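Local atomic coordinates of endo-polygalacturonase (Pectobacterium carotovorum subsp. carotovorum, PDB entry 1BHE), a protein that hydrolyses the alpha-1,4 bonds between galacturonosyl units of polygalacturonic acid and takes part in maceration and soft-rotting of plant tissue. Residues I204-M207 / N211-I214; M253-E258 / N292-S297; I308-V313 / I328-V333. One frame throughout, in Å; residues are numbered along the deposited sequence.

Contact 1 (I204-M207 / N211-I214); sequences IDPM and NITI
Within the interior of a right-handed parallel beta-helix, strands 204-207 and 211-214 face each other across the core, joined by a short turn, and two apolar side-chain pairs fill the gap between them. I204 and I214 reach toward each other tip to tip. The CD1 methyl of I214 lies 3.7 Å from CG2 of I204, and the same methyl is 4.0 Å from I204 CB, so one methyl of I214 does all the touching. In I214 the first torsion sets CG1 opposite the carbonyl carbon and the extended chi2 of 170° carries CD1 away from its own strand and across to I204. The second pair, P206 and I212, cross obliquely: CB of the proline ring meets I212 CG1 at 4.0 Å, and its CG sits 4.2 Å from I212 CG2. Both strands alternate, with D205 turned out of this interface; its OD1 makes a weak hydrogen bond to the backbone N of A227. F185 touches both I204 and I212, and I242 of the next coil packs on I214, extending the same apolar filling along the axis. The side chain of I204 is about 12 Å from that of D223, the predicted proton donor. Inward-pointing aliphatic residues that meet between facing strands of one coil are characteristic of the parallel beta-helix of family 28 glycosyl hydrolases.

Contact 2 (M253-E258 / N292-S297); sequences MSIGSE and NGVRYS
In I255 the chi1 of -70° places CG1 opposite the carbonyl carbon, and chi2 of 166° stretches the chain so that CD1 reaches across the core to V294 and Y296. V294 answers with CG1 opposite its backbone N (chi1 -179°) and CG2 opposite its carbonyl carbon. The two side chains come tip to tip: CD1 of I255 lies 4.0 Å from V294 CG2 and 4.1 Å from V294 CG1, touching both branches of the valine. Y296 approaches differently, its long axis running at a slant to the I255 side chain, and its OH is 4.0 Å from the same CD1. That hydroxyl has a polar partner inside the core. A water lies in the plane of the ring at its edge and accepts from Y296 OH at 2.8 Å, while it donates to the carbonyl O of M253 at 2.7 Å. The water thus links the two strands and gives the buried hydroxyl of Y296 an acceptor amid apolar neighbours. Beyond the two segments, the Y296 ring stacks with F330 and its side chain also packs on L279 and I281, while I255 packs on I228 and V262. Outside the core, S254 turns away and its OG is bonded to D224 and R280. A cis peptide bond precedes S257, where the chain turns a corner. Aliphatic methyls meeting across the interior, beside an aromatic residue stacked on the next coil, are a hallmark of parallel beta-helices such as this polygalacturonase.

Contact 3 (I308-V313 / I328-V333); sequences IVIDTV and ITFKDV
The tight part of this contact is I308 against F330; I310 packs more loosely, and polar groups lie outside the core at both ends, D311 beyond I310, K331 and D332 beyond F330. I308 and F330 come from opposite directions, and both methyls of I308 lie on one face of the ring. CD1 sits over its CD2-CE2 side, 4.2 Å from the F330 ring centroid and 25° off the normal, a CH-pi contact displaced toward the rim; CG2 lies closer, 3.6 Å from F330 CZ, and overhangs the rim there. An extended chi2 of 174° carries I308 CD1 out over the ring. I310 touches more lightly: its CD1 lies at the ring edge, near the plane, 4.2 Å from F330 CE1, and is 4.3 Å from I328 CG2. Strands 308-311 and 328-331 run nearly antiparallel, at 171°, and their axes approach to 11.3 Å, a gap filled by side chains. Away from this interior, D311 folds back in an Asx turn, its OD1 accepting from V313 N at 2.9 Å from above the carboxylate plane. Where the second segment turns its corner at D332, exposed K331 reaches back to it: K331 NZ and D332 OD2 form a salt bridge at 3.3 Å, its hydrogen bond weak. M356 and V354 of the following coil pack on I308 and I310, continuing the apolar filling. An apolar core of stacked aliphatic and aromatic side chains between facing strands of one coil is typical of the right-handed parallel beta-helix.

How the contacts relate
Followed from the N terminus, the three contacts come in series, none nested in or crossing another. Contact 1 closes a short turn of three residues between its strands; contact 2 spans 33 residues, including most of strand 258-273 and all of strand 277-282; contact 3 spans 14 between 308-313 and 328-333. Contacts 1 and 3 join facing strands of one coil of the beta-helix; contact 2 reaches from one coil to the next. Contacts 2 and 3 have centres about 8 Å apart and touch: strands 290-302 and 324-335 are parallel neighbours, with probable backbone hydrogen bonds of Y296 to T329 and K331. Contact 1 is separate, its centre about 12 Å from that of contact 2.

Contact 1 (I204-M207 / N211-I214)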
loop_
_atom_site.group_PDB
_atom_site.type_symbol
_atom_site.label_atom_id
_atom_site.label_comp_id
_atom_site.label_asym_id
_atom_site.label_seq_id
_atom_site.Cartn_x
_atom_site.Cartn_y
_atom_site.Cartn_z
ATOM N N ILE A 204 1.001 0.504 -1.040
ATOM C CA ILE A 204 1.252 -0.885 -0.702
ATOM C C ILE A 204 1.356 -1.043 0.816
ATOM O O ILE A 204 2.271 -0.487 1.423
ATOM C CB ILE A 204 2.549 -1.454 -1.317
ATOM C CG1 ILE A 204 2.555 -1.352 -2.844
ATOM C CG2 ILE A 204 2.696 -2.913 -0.889
ATOM C CD1 ILE A 204 3.841 -1.807 -3.495
ATOM N N ASP A 205 0.465 -1.831 1.409
ATOM C CA ASP A 205 0.418 -2.015 2.847
ATOM C C ASP A 205 0.461 -3.472 3.310
ATOM O O ASP A 205 -0.563 -4.157 3.341
ATOM C CB ASP A 205 -0.877 -1.457 3.447
ATOM C CG ASP A 205 -1.178 0.012 3.359
ATOM O OD1 ASP A 205 -0.416 0.807 2.786
ATOM O OD2 ASP A 205 -2.233 0.434 3.907
ATOM N N PRO A 206 1.609 -3.905 3.805
ATOM C CA PRO A 206 1.741 -5.189 4.485
ATOM C C PRO A 206 1.022 -5.090 5.827
ATOM O O PRO A 206 1.215 -4.103 6.550
ATOM C CB PRO A 206 3.241 -5.383 4.642
ATOM C CG PRO A 206 3.889 -4.299 3.847
ATOM C CD PRO A 206 2.888 -3.154 3.838
ATOM N N MET A 207 0.161 -6.035 6.157
ATOM C CA MET A 207 -0.633 -6.040 7.380
ATOM C C MET A 207 -0.472 -7.359 8.130
ATOM O O MET A 207 -0.940 -8.395 7.657
ATOM C CB MET A 207 -2.126 -5.858 7.053
ATOM C CG MET A 207 -2.502 -4.493 6.507
ATOM S SD MET A 207 -4.271 -4.351 6.161
ATOM C CE MET A 207 -4.306 -2.669 5.524
ATOM N N ASN A 211 8.237 -11.139 5.602
ATOM C CA ASN A 211 9.058 -11.313 4.415
ATOM C C ASN A 211 8.523 -10.591 3.189
ATOM O O ASN A 211 7.980 -11.155 2.246
ATOM C CB ASN A 211 9.268 -12.817 4.163
ATOM C CG ASN A 211 9.979 -13.457 5.354
ATOM O OD1 ASN A 211 10.971 -12.918 5.852
ATOM N ND2 ASN A 211 9.473 -14.590 5.823
ATOM N N ILE A 212 8.728 -9.276 3.194
ATOM C CA ILE A 212 8.280 -8.360 2.166
ATOM C C ILE A 212 9.415 -7.606 1.477
ATOM O O ILE A 212 10.271 -7.033 2.155
ATOM C CB ILE A 212 7.388 -7.254 2.788
ATOM C CG1 ILE A 212 6.312 -7.812 3.715
ATOM C CG2 ILE A 212 6.782 -6.382 1.692
ATOM C CD1 ILE A 212 5.343 -8.783 3.090
ATOM N N THR A 213 9.357 -7.524 0.152
ATOM C CA THR A 213 10.318 -6.724 -0.597
ATOM C C THR A 213 9.571 -5.778 -1.538
ATOM O O THR A 213 8.737 -6.225 -2.321
ATOM C CB THR A 213 11.296 -7.559 -1.438
ATOM O OG1 THR A 213 12.209 -8.231 -0.563
ATOM C CG2 THR A 213 12.112 -6.703 -2.399
ATOM N N ILE A 214 9.870 -4.488 -1.442
ATOM C CA ILE A 214 9.322 -3.506 -2.388
ATOM C C ILE A 214 10.553 -2.858 -3.043
ATOM O O ILE A 214 11.328 -2.212 -2.333
ATOM C CB ILE A 214 8.397 -2.472 -1.751
ATOM C CG1 ILE A 214 7.162 -3.126 -1.117
ATOM C CG2 ILE A 214 7.969 -1.448 -2.804
ATOM C CD1 ILE A 214 6.307 -2.212 -0.265
#

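Contact 2 (M253-E258 / N292-S297)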
loop_
_atom_site.group_PDB
_atom_site.type_symbol
_atom_site.label_atom_id
_atom_site.label_comp_id
_atom_site.label_asym_id
_atom_site.label_seq_id
_atom_site.Cartn_x
_atom_site.Cartn_y
_atom_site.Cartn_z
ATOM N N MET A 253 6.585 7.139 3.595
ATOM C CA MET A 253 7.124 5.803 3.825
ATOM C C MET A 253 6.854 5.556 5.309
ATOM O O MET A 253 7.651 5.931 6.174
ATOM C CB MET A 253 8.607 5.749 3.483
ATOM C CG MET A 253 9.355 4.503 3.936
ATOM S SD MET A 253 8.649 2.983 3.252
ATOM C CE MET A 253 7.994 2.218 4.730
ATOM N N SER A 254 5.644 5.083 5.613
ATOM C CA SER A 254 5.175 4.975 6.973
ATOM C C SER A 254 5.049 3.600 7.608
ATOM O O SER A 254 4.914 2.556 6.986
ATOM C CB SER A 254 3.774 5.637 7.060
ATOM O OG SER A 254 3.803 6.960 6.549
ATOM N N ILE A 255 5.062 3.633 8.939
ATOM C CA ILE A 255 4.830 2.502 9.823
ATOM C C ILE A 255 3.703 2.942 10.767
ATOM O O ILE A 255 3.846 4.005 11.381
ATOM C CB ILE A 255 6.053 2.063 10.625
ATOM C CG1 ILE A 255 7.113 1.411 9.721
ATOM C CG2 ILE A 255 5.693 1.098 11.749
ATOM C CD1 ILE A 255 8.471 1.271 10.390
ATOM N N GLY A 256 2.611 2.195 10.845
ATOM C CA GLY A 256 1.496 2.576 11.716
ATOM C C GLY A 256 0.270 2.920 10.873
ATOM O O GLY A 256 0.308 2.772 9.655
ATOM N N SER A 257 -0.805 3.325 11.528
ATOM C CA SER A 257 -0.868 3.545 12.963
ATOM C C SER A 257 -0.956 2.303 13.821
ATOM O O SER A 257 -0.666 2.314 15.026
ATOM C CB SER A 257 -2.086 4.453 13.253
ATOM O OG SER A 257 -1.793 5.756 12.744
ATOM N N GLU A 258 -1.334 1.183 13.211
ATOM C CA GLU A 258 -1.382 -0.082 13.957
ATOM C C GLU A 258 0.059 -0.554 14.082
ATOM O O GLU A 258 0.689 -0.919 13.089
ATOM C CB GLU A 258 -2.322 -1.063 13.265
ATOM C CG GLU A 258 -3.742 -0.515 13.154
ATOM C CD GLU A 258 -3.978 0.309 11.906
ATOM O OE1 GLU A 258 -3.044 0.606 11.137
ATOM O OE2 GLU A 258 -5.137 0.685 11.645
ATOM N N ASN A 292 10.495 -2.437 16.568
ATOM C CA ASN A 292 11.904 -2.650 16.874
ATOM C C ASN A 292 12.757 -3.015 15.673
ATOM O O ASN A 292 12.391 -3.910 14.910
ATOM C CB ASN A 292 12.001 -3.764 17.935
ATOM C CG ASN A 292 13.456 -4.105 18.219
ATOM O OD1 ASN A 292 14.141 -3.362 18.922
ATOM N ND2 ASN A 292 13.946 -5.198 17.658
ATOM N N GLY A 293 13.899 -2.353 15.551
ATOM C CA GLY A 293 14.848 -2.626 14.486
ATOM C C GLY A 293 14.419 -2.058 13.142
ATOM O O GLY A 293 14.032 -2.778 12.219
ATOM N N VAL A 294 14.430 -0.735 13.053
ATOM C CA VAL A 294 14.069 -0.018 11.839
ATOM C C VAL A 294 15.296 0.789 11.413
ATOM O O VAL A 294 15.820 1.544 12.241
ATOM C CB VAL A 294 12.863 0.916 12.011
ATOM C CG1 VAL A 294 12.524 1.612 10.693
ATOM C CG2 VAL A 294 11.641 0.164 12.515
ATOM N N ARG A 295 15.759 0.605 10.190
ATOM C CA ARG A 295 16.937 1.313 9.712
ATOM C C ARG A 295 16.693 1.967 8.359
ATOM O O ARG A 295 16.320 1.318 7.377
ATOM C CB ARG A 295 18.160 0.388 9.632
ATOM C CG ARG A 295 17.934 -0.885 8.836
ATOM C CD ARG A 295 18.846 -2.010 9.302
ATOM N NE ARG A 295 18.501 -2.504 10.630
ATOM C CZ ARG A 295 17.562 -3.405 10.890
ATOM N NH1 ARG A 295 16.841 -3.938 9.911
ATOM N NH2 ARG A 295 17.336 -3.777 12.144
ATOM N N TYR A 296 16.912 3.279 8.314
ATOM C CA TYR A 296 16.744 4.051 7.091
ATOM C C TYR A 296 18.096 4.570 6.593
ATOM O O TYR A 296 18.827 5.194 7.369
ATOM C CB TYR A 296 15.827 5.252 7.281
ATOM C CG TYR A 296 14.490 5.041 7.933
ATOM C CD1 TYR A 296 13.362 4.711 7.181
ATOM C CD2 TYR A 296 14.335 5.189 9.300
ATOM C CE1 TYR A 296 12.131 4.534 7.786
ATOM C CE2 TYR A 296 13.111 5.015 9.921
ATOM C CZ TYR A 296 12.011 4.682 9.149
ATOM O OH TYR A 296 10.796 4.502 9.761
ATOM N N SER A 297 18.403 4.338 5.322
ATOM C CA SER A 297 19.677 4.808 4.785
ATOM C C SER A 297 19.574 5.225 3.332
ATOM O O SER A 297 18.796 4.680 2.551
ATOM C CB SER A 297 20.769 3.743 4.944
ATOM O OG SER A 297 20.460 2.590 4.184
HETATM O O HOH W 1 8.564 4.324 8.163
#

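Contact 3 (I308-V313 / I328-V333)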
loop_
_atom_site.group_PDB
_atom_site.type_symbol
_atom_site.label_atom_id
_atom_site.label_comp_id
_atom_site.label_asym_id
_atom_site.label_seq_id
_atom_site.Cartn_x
_atom_site.Cartn_y
_atom_site.Cartn_z
ATOM N N ILE A 308 10.998 13.804 8.537
ATOM C CA ILE A 308 11.055 12.747 9.533
ATOM C C ILE A 308 9.921 12.969 10.531
ATOM O O ILE A 308 9.788 14.053 11.100
ATOM C CB ILE A 308 12.383 12.637 10.302
ATOM C CG1 ILE A 308 13.551 12.321 9.371
ATOM C CG2 ILE A 308 12.281 11.574 11.395
ATOM C CD1 ILE A 308 14.919 12.321 10.016
ATOM N N VAL A 309 9.076 11.959 10.708
ATOM C CA VAL A 309 7.978 12.025 11.654
ATOM C C VAL A 309 7.938 10.763 12.520
ATOM O O VAL A 309 7.753 9.653 12.029
ATOM C CB VAL A 309 6.580 12.177 11.025
ATOM C CG1 VAL A 309 5.494 12.192 12.105
ATOM C CG2 VAL A 309 6.432 13.424 10.166
ATOM N N ILE A 310 8.097 10.951 13.824
ATOM C CA ILE A 310 7.961 9.885 14.805
ATOM C C ILE A 310 6.923 10.416 15.801
ATOM O O ILE A 310 7.236 11.238 16.663
ATOM C CB ILE A 310 9.246 9.449 15.508
ATOM C CG1 ILE A 310 10.227 8.816 14.521
ATOM C CG2 ILE A 310 8.921 8.473 16.636
ATOM C CD1 ILE A 310 11.516 8.303 15.113
ATOM N N ASP A 311 5.675 9.998 15.627
ATOM C CA ASP A 311 4.591 10.487 16.462
ATOM C C ASP A 311 3.790 9.388 17.137
ATOM O O ASP A 311 3.079 8.627 16.479
ATOM C CB ASP A 311 3.640 11.344 15.607
ATOM C CG ASP A 311 2.847 12.319 16.456
ATOM O OD1 ASP A 311 2.680 12.067 17.667
ATOM O OD2 ASP A 311 2.398 13.351 15.912
ATOM N N THR A 312 3.842 9.369 18.467
ATOM C CA THR A 312 3.110 8.387 19.250
ATOM C C THR A 312 1.695 8.836 19.578
ATOM O O THR A 312 0.898 8.042 20.091
ATOM C CB THR A 312 3.827 8.058 20.576
ATOM O OG1 THR A 312 3.804 9.246 21.384
ATOM C CG2 THR A 312 5.257 7.620 20.338
ATOM N N VAL A 313 1.340 10.081 19.292
ATOM C CA VAL A 313 -0.016 10.569 19.513
ATOM C C VAL A 313 -0.515 11.271 18.251
ATOM O O VAL A 313 -1.015 12.393 18.278
ATOM C CB VAL A 313 -0.132 11.521 20.713
ATOM C CG1 VAL A 313 -0.120 10.773 22.039
ATOM C CG2 VAL A 313 0.979 12.563 20.696
ATOM N N ILE A 328 15.969 2.336 16.321
ATOM C CA ILE A 328 15.538 3.104 15.156
ATOM C C ILE A 328 16.701 3.962 14.684
ATOM O O ILE A 328 17.208 4.810 15.427
ATOM C CB ILE A 328 14.305 3.963 15.490
ATOM C CG1 ILE A 328 13.142 3.092 15.972
ATOM C CG2 ILE A 328 13.865 4.787 14.290
ATOM C CD1 ILE A 328 12.056 3.834 16.716
ATOM N N THR A 329 17.222 3.692 13.487
ATOM C CA THR A 329 18.377 4.418 12.982
ATOM C C THR A 329 18.146 5.087 11.634
ATOM O O THR A 329 17.469 4.575 10.744
ATOM C CB THR A 329 19.605 3.491 12.834
ATOM O OG1 THR A 329 19.286 2.456 11.888
ATOM C CG2 THR A 329 20.002 2.844 14.148
ATOM N N PHE A 330 18.731 6.271 11.482
ATOM C CA PHE A 330 18.703 7.028 10.241
ATOM C C PHE A 330 20.157 7.300 9.833
ATOM O O PHE A 330 20.914 7.836 10.640
ATOM C CB PHE A 330 17.965 8.350 10.351
ATOM C CG PHE A 330 16.527 8.334 10.765
ATOM C CD1 PHE A 330 16.162 8.159 12.087
ATOM C CD2 PHE A 330 15.522 8.509 9.823
ATOM C CE1 PHE A 330 14.835 8.140 12.467
ATOM C CE2 PHE A 330 14.193 8.505 10.194
ATOM C CZ PHE A 330 13.846 8.318 11.516
ATOM N N LYS A 331 20.531 6.938 8.616
ATOM C CA LYS A 331 21.890 7.142 8.138
ATOM C C LYS A 331 21.921 7.668 6.711
ATOM O O LYS A 331 21.273 7.131 5.808
ATOM C CB LYS A 331 22.691 5.836 8.214
ATOM C CG LYS A 331 24.157 5.985 7.839
ATOM C CD LYS A 331 24.963 4.767 8.258
ATOM C CE LYS A 331 26.453 5.062 8.298
ATOM N NZ LYS A 331 26.941 5.665 7.029
ATOM N N ASP A 332 22.715 8.727 6.489
ATOM C CA ASP A 332 22.833 9.329 5.163
ATOM C C ASP A 332 21.453 9.698 4.611
ATOM O O ASP A 332 21.025 9.208 3.566
ATOM C CB ASP A 332 23.537 8.363 4.198
ATOM C CG ASP A 332 25.003 8.177 4.543
ATOM O OD1 ASP A 332 25.627 9.146 5.026
ATOM O OD2 ASP A 332 25.528 7.064 4.334
ATOM N N VAL A 333 20.761 10.573 5.329
ATOM C CA VAL A 333 19.436 11.049 4.936
ATOM C C VAL A 333 19.521 12.554 4.666
ATOM O O VAL A 333 19.952 13.307 5.544
ATOM C CB VAL A 333 18.384 10.754 6.012
ATOM C CG1 VAL A 333 17.060 11.450 5.722
ATOM C CG2 VAL A 333 18.145 9.251 6.147
#